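PDB 3URF: tumor necrosis factor receptor superfamily member 11B from Homo sapiens, which acts as a secreted decoy receptor for the cytokine RANKL, neutralising its role in osteoclast formation and so restraining bone resorption. Local coordinates for residues B[128-133]-B[137-142]. Numbering follows the deposited sequence.
Sequences FFSNET and APCRKH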
ATOM      1  N   PHE B 128      22.002  45.832  -9.013  1.00109.02           N
ATOM      2  CA  PHE B 128      22.335  44.964  -7.884  1.00 98.43           C
ATOM      3  C   PHE B 128      23.202  43.803  -8.332  1.00104.86           C
ATOM      4  O   PHE B 128      23.498  43.655  -9.516  1.00116.30           O
ATOM      5  CB  PHE B 128      21.075  44.421  -7.222  1.00 89.93           C
ATOM      6  CG  PHE B 128      20.292  45.454  -6.477  1.00 86.01           C
ATOM      7  CD1 PHE B 128      20.471  45.623  -5.116  1.00 80.50           C
ATOM      8  CD2 PHE B 128      19.380  46.263  -7.139  1.00 89.76           C
ATOM      9  CE1 PHE B 128      19.751  46.580  -4.420  1.00 86.69           C
ATOM     10  CE2 PHE B 128      18.658  47.223  -6.452  1.00 90.17           C
ATOM     11  CZ  PHE B 128      18.845  47.383  -5.090  1.00 89.71           C
ATOM     12  N   PHE B 129      23.598  42.967  -7.381  1.00 98.26           N
ATOM     13  CA  PHE B 129      24.483  41.859  -7.696  1.00 94.67           C
ATOM     14  C   PHE B 129      24.690  40.928  -6.493  1.00 92.14           C
ATOM     15  O   PHE B 129      24.295  41.256  -5.362  1.00 71.81           O
ATOM     16  CB  PHE B 129      25.836  42.407  -8.168  1.00 78.60           C
ATOM     17  CG  PHE B 129      26.725  42.855  -7.046  1.00 86.06           C
ATOM     18  CD1 PHE B 129      27.825  42.092  -6.665  1.00 85.53           C
ATOM     19  CD2 PHE B 129      26.450  44.027  -6.351  1.00 99.34           C
ATOM     20  CE1 PHE B 129      28.643  42.499  -5.623  1.00 87.86           C
ATOM     21  CE2 PHE B 129      27.265  44.444  -5.300  1.00 94.73           C
ATOM     22  CZ  PHE B 129      28.361  43.678  -4.936  1.00 91.04           C
ATOM     23  N   SER B 130      25.287  39.765  -6.769  1.00 94.13           N
ATOM     24  CA  SER B 130      25.906  38.909  -5.752  1.00101.05           C
ATOM     25  C   SER B 130      27.045  38.095  -6.375  1.00 97.92           C
ATOM     26  O   SER B 130      26.848  37.432  -7.392  1.00 85.05           O
ATOM     27  CB  SER B 130      24.877  37.982  -5.087  1.00 96.22           C
ATOM     28  OG  SER B 130      23.704  37.896  -5.872  1.00 99.01           O
ATOM     29  N   ASN B 131      28.229  38.150  -5.766  1.00102.74           N
ATOM     30  CA  ASN B 131      29.393  37.433  -6.297  1.00110.09           C
ATOM     31  C   ASN B 131      29.466  35.936  -5.933  1.00122.57           C
ATOM     32  O   ASN B 131      30.394  35.238  -6.346  1.00124.72           O
ATOM     33  CB  ASN B 131      30.708  38.153  -5.925  1.00107.24           C
ATOM     34  CG  ASN B 131      30.943  38.235  -4.415  1.00112.84           C
ATOM     35  OD1 ASN B 131      30.484  37.379  -3.654  1.00123.47           O
ATOM     36  ND2 ASN B 131      31.673  39.266  -3.977  1.00101.46           N
ATOM     37  N   GLU B 132      28.486  35.436  -5.182  1.00123.99           N
ATOM     38  CA  GLU B 132      28.603  34.095  -4.608  1.00115.22           C
ATOM     39  C   GLU B 132      27.349  33.230  -4.652  1.00105.37           C
ATOM     40  O   GLU B 132      26.245  33.698  -4.951  1.00 92.61           O
ATOM     41  CB  GLU B 132      29.052  34.200  -3.157  1.00112.50           C
ATOM     42  CG  GLU B 132      28.114  35.033  -2.312  1.00111.56           C
ATOM     43  CD  GLU B 132      28.644  35.244  -0.917  1.00121.03           C
ATOM     44  OE1 GLU B 132      28.116  36.127  -0.204  1.00114.86           O
ATOM     45  OE2 GLU B 132      29.596  34.523  -0.542  1.00129.14           O
ATOM     46  N   THR B 133      27.549  31.951  -4.347  1.00106.17           N
ATOM     47  CA  THR B 133      26.449  31.027  -4.125  1.00104.39           C
ATOM     48  C   THR B 133      26.268  30.920  -2.625  1.00100.47           C
ATOM     49  O   THR B 133      27.092  30.315  -1.934  1.00 97.69           O
ATOM     50  CB  THR B 133      26.744  29.626  -4.685  1.00 97.93           C
ATOM     51  OG1 THR B 133      27.838  29.693  -5.606  1.00104.49           O
ATOM     52  CG2 THR B 133      25.517  29.067  -5.395  1.00 91.14           C
ATOM     53  N   ALA B 137      22.867  34.984   1.771  1.00 85.71           N
ATOM     54  CA  ALA B 137      23.233  36.336   1.356  1.00 83.74           C
ATOM     55  C   ALA B 137      22.264  36.977   0.362  1.00 89.42           C
ATOM     56  O   ALA B 137      21.935  36.376  -0.664  1.00 77.68           O
ATOM     57  CB  ALA B 137      24.637  36.331   0.790  1.00 80.82           C
ATOM     58  N   PRO B 138      21.820  38.215   0.662  1.00102.80           N
ATOM     59  CA  PRO B 138      20.899  39.008  -0.165  1.00 99.33           C
ATOM     60  C   PRO B 138      21.594  39.633  -1.372  1.00 94.38           C
ATOM     61  O   PRO B 138      22.823  39.574  -1.479  1.00 84.15           O
ATOM     62  CB  PRO B 138      20.449  40.135   0.782  1.00 91.83           C
ATOM     63  CG  PRO B 138      20.993  39.776   2.151  1.00 91.80           C
ATOM     64  CD  PRO B 138      22.197  38.931   1.892  1.00 96.01           C
ATOM     65  N   CYS B 139      20.806  40.221  -2.271  1.00 97.37           N
ATOM     66  CA  CYS B 139      21.343  41.058  -3.344  1.00 91.34           C
ATOM     67  C   CYS B 139      21.813  42.380  -2.759  1.00 88.50           C
ATOM     68  O   CYS B 139      21.017  43.128  -2.184  1.00 84.63           O
ATOM     69  CB  CYS B 139      20.284  41.324  -4.418  1.00 92.40           C
ATOM     70  SG  CYS B 139      20.044  39.981  -5.635  1.00108.30           S
ATOM     71  N   ARG B 140      23.110  42.650  -2.887  1.00 93.69           N
ATOM     72  CA  ARG B 140      23.681  43.931  -2.471  1.00105.63           C
ATOM     73  C   ARG B 140      23.721  44.883  -3.672  1.00105.62           C
ATOM     74  O   ARG B 140      23.942  44.458  -4.809  1.00107.47           O
ATOM     75  CB  ARG B 140      25.082  43.733  -1.864  1.00110.70           C
ATOM     76  CG  ARG B 140      25.068  43.156  -0.440  1.00118.11           C
ATOM     77  CD  ARG B 140      26.197  42.142  -0.192  1.00124.91           C
ATOM     78  NE  ARG B 140      26.009  41.406   1.062  1.00126.04           N
ATOM     79  CZ  ARG B 140      26.661  40.290   1.384  1.00127.97           C
ATOM     80  NH1 ARG B 140      27.549  39.769   0.542  1.00127.63           N
ATOM     81  NH2 ARG B 140      26.425  39.686   2.544  1.00129.54           N
ATOM     82  N   LYS B 141      23.488  46.167  -3.439  1.00 99.02           N
ATOM     83  CA  LYS B 141      23.427  47.089  -4.565  1.00104.83           C
ATOM     84  C   LYS B 141      24.806  47.589  -4.998  1.00 96.85           C
ATOM     85  O   LYS B 141      25.726  47.675  -4.185  1.00 89.10           O
ATOM     86  CB  LYS B 141      22.472  48.245  -4.275  1.00105.00           C
ATOM     87  CG  LYS B 141      23.133  49.546  -3.927  1.00109.64           C
ATOM     88  CD  LYS B 141      22.094  50.657  -3.871  1.00117.47           C
ATOM     89  CE  LYS B 141      21.318  50.769  -5.179  1.00115.43           C
ATOM     90  NZ  LYS B 141      20.324  51.885  -5.154  1.00115.27           N
ATOM     91  N   HIS B 142      24.950  47.891  -6.285  1.00 93.29           N
ATOM     92  CA  HIS B 142      26.228  48.355  -6.808  1.00 93.69           C
ATOM     93  C   HIS B 142      26.736  49.453  -5.900  1.00 89.38           C
ATOM     94  O   HIS B 142      26.020  50.410  -5.615  1.00 83.39           O
ATOM     95  CB  HIS B 142      26.085  48.892  -8.238  1.00101.72           C
ATOM     96  CG  HIS B 142      25.776  47.841  -9.255  1.00107.17           C
ATOM     97  ND1 HIS B 142      26.284  46.560  -9.182  1.00108.33           N
ATOM     98  CD2 HIS B 142      25.009  47.878 -10.370  1.00109.20           C
ATOM     99  CE1 HIS B 142      25.837  45.854 -10.206  1.00105.30           C
ATOM    100  NE2 HIS B 142      25.060  46.629 -10.940  1.00106.92           N
TER
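Phe129 and Arg140 pair through their backbones at the heart of a short beta hairpin, a worked example of how a cysteine-rich repeat of the TNF receptor family manages with little regular structure. They form an antiparallel hydrogen-bonded pair: Phe129 N donates to Arg140 O at 3.0 Å, and Arg140 N returns a bond to Phe129 O at 3.1 Å. The neighbouring pair, Phe128 with Lys141, is non-hydrogen-bonded, with CA atoms 4.1 Å apart.

Phe128 and Phe129 bury more surface here than any other residues. With CG of Phe128 anti to its carbonyl carbon (chi1 -70°), the ring is laid beside the backbone of Lys141, while its CB lies 4.3 Å from CB of Cys139. Were the ring cut back to an alanine, the Lys141 backbone would probably lose its apolar cover on this side. On the other face of the sheet, the Phe129 ring reaches the opposite strand; its edge meets Lys141 O, 3.7 Å from CE2. The His142 ring is nearly parallel to it (19°) but slid aside, with centroids 5.8 Å apart, so the two barely overlap. The imidazole instead presents one face to Phe128 N, which sits toward the rim of the ring.

From the loop after strand 128-129, Glu132 reaches back to Arg140 in a long salt bridge, OE1 to NH1 at 3.8 Å, their flat groups 47° apart. The disulfide of Cys139 with Cys124 holds the hairpin within the fourth repeat, and the hydrogen bond from Ser130 OG to Phe107 O links it to the third. The chemistry thus implies division of labour: two backbone bonds set the register, one phenylalanine ring packs on each face of the two-stranded sheet, and the disulfide provides the covalent anchor, with the long ion pair probably adding only modest electrostatic attraction.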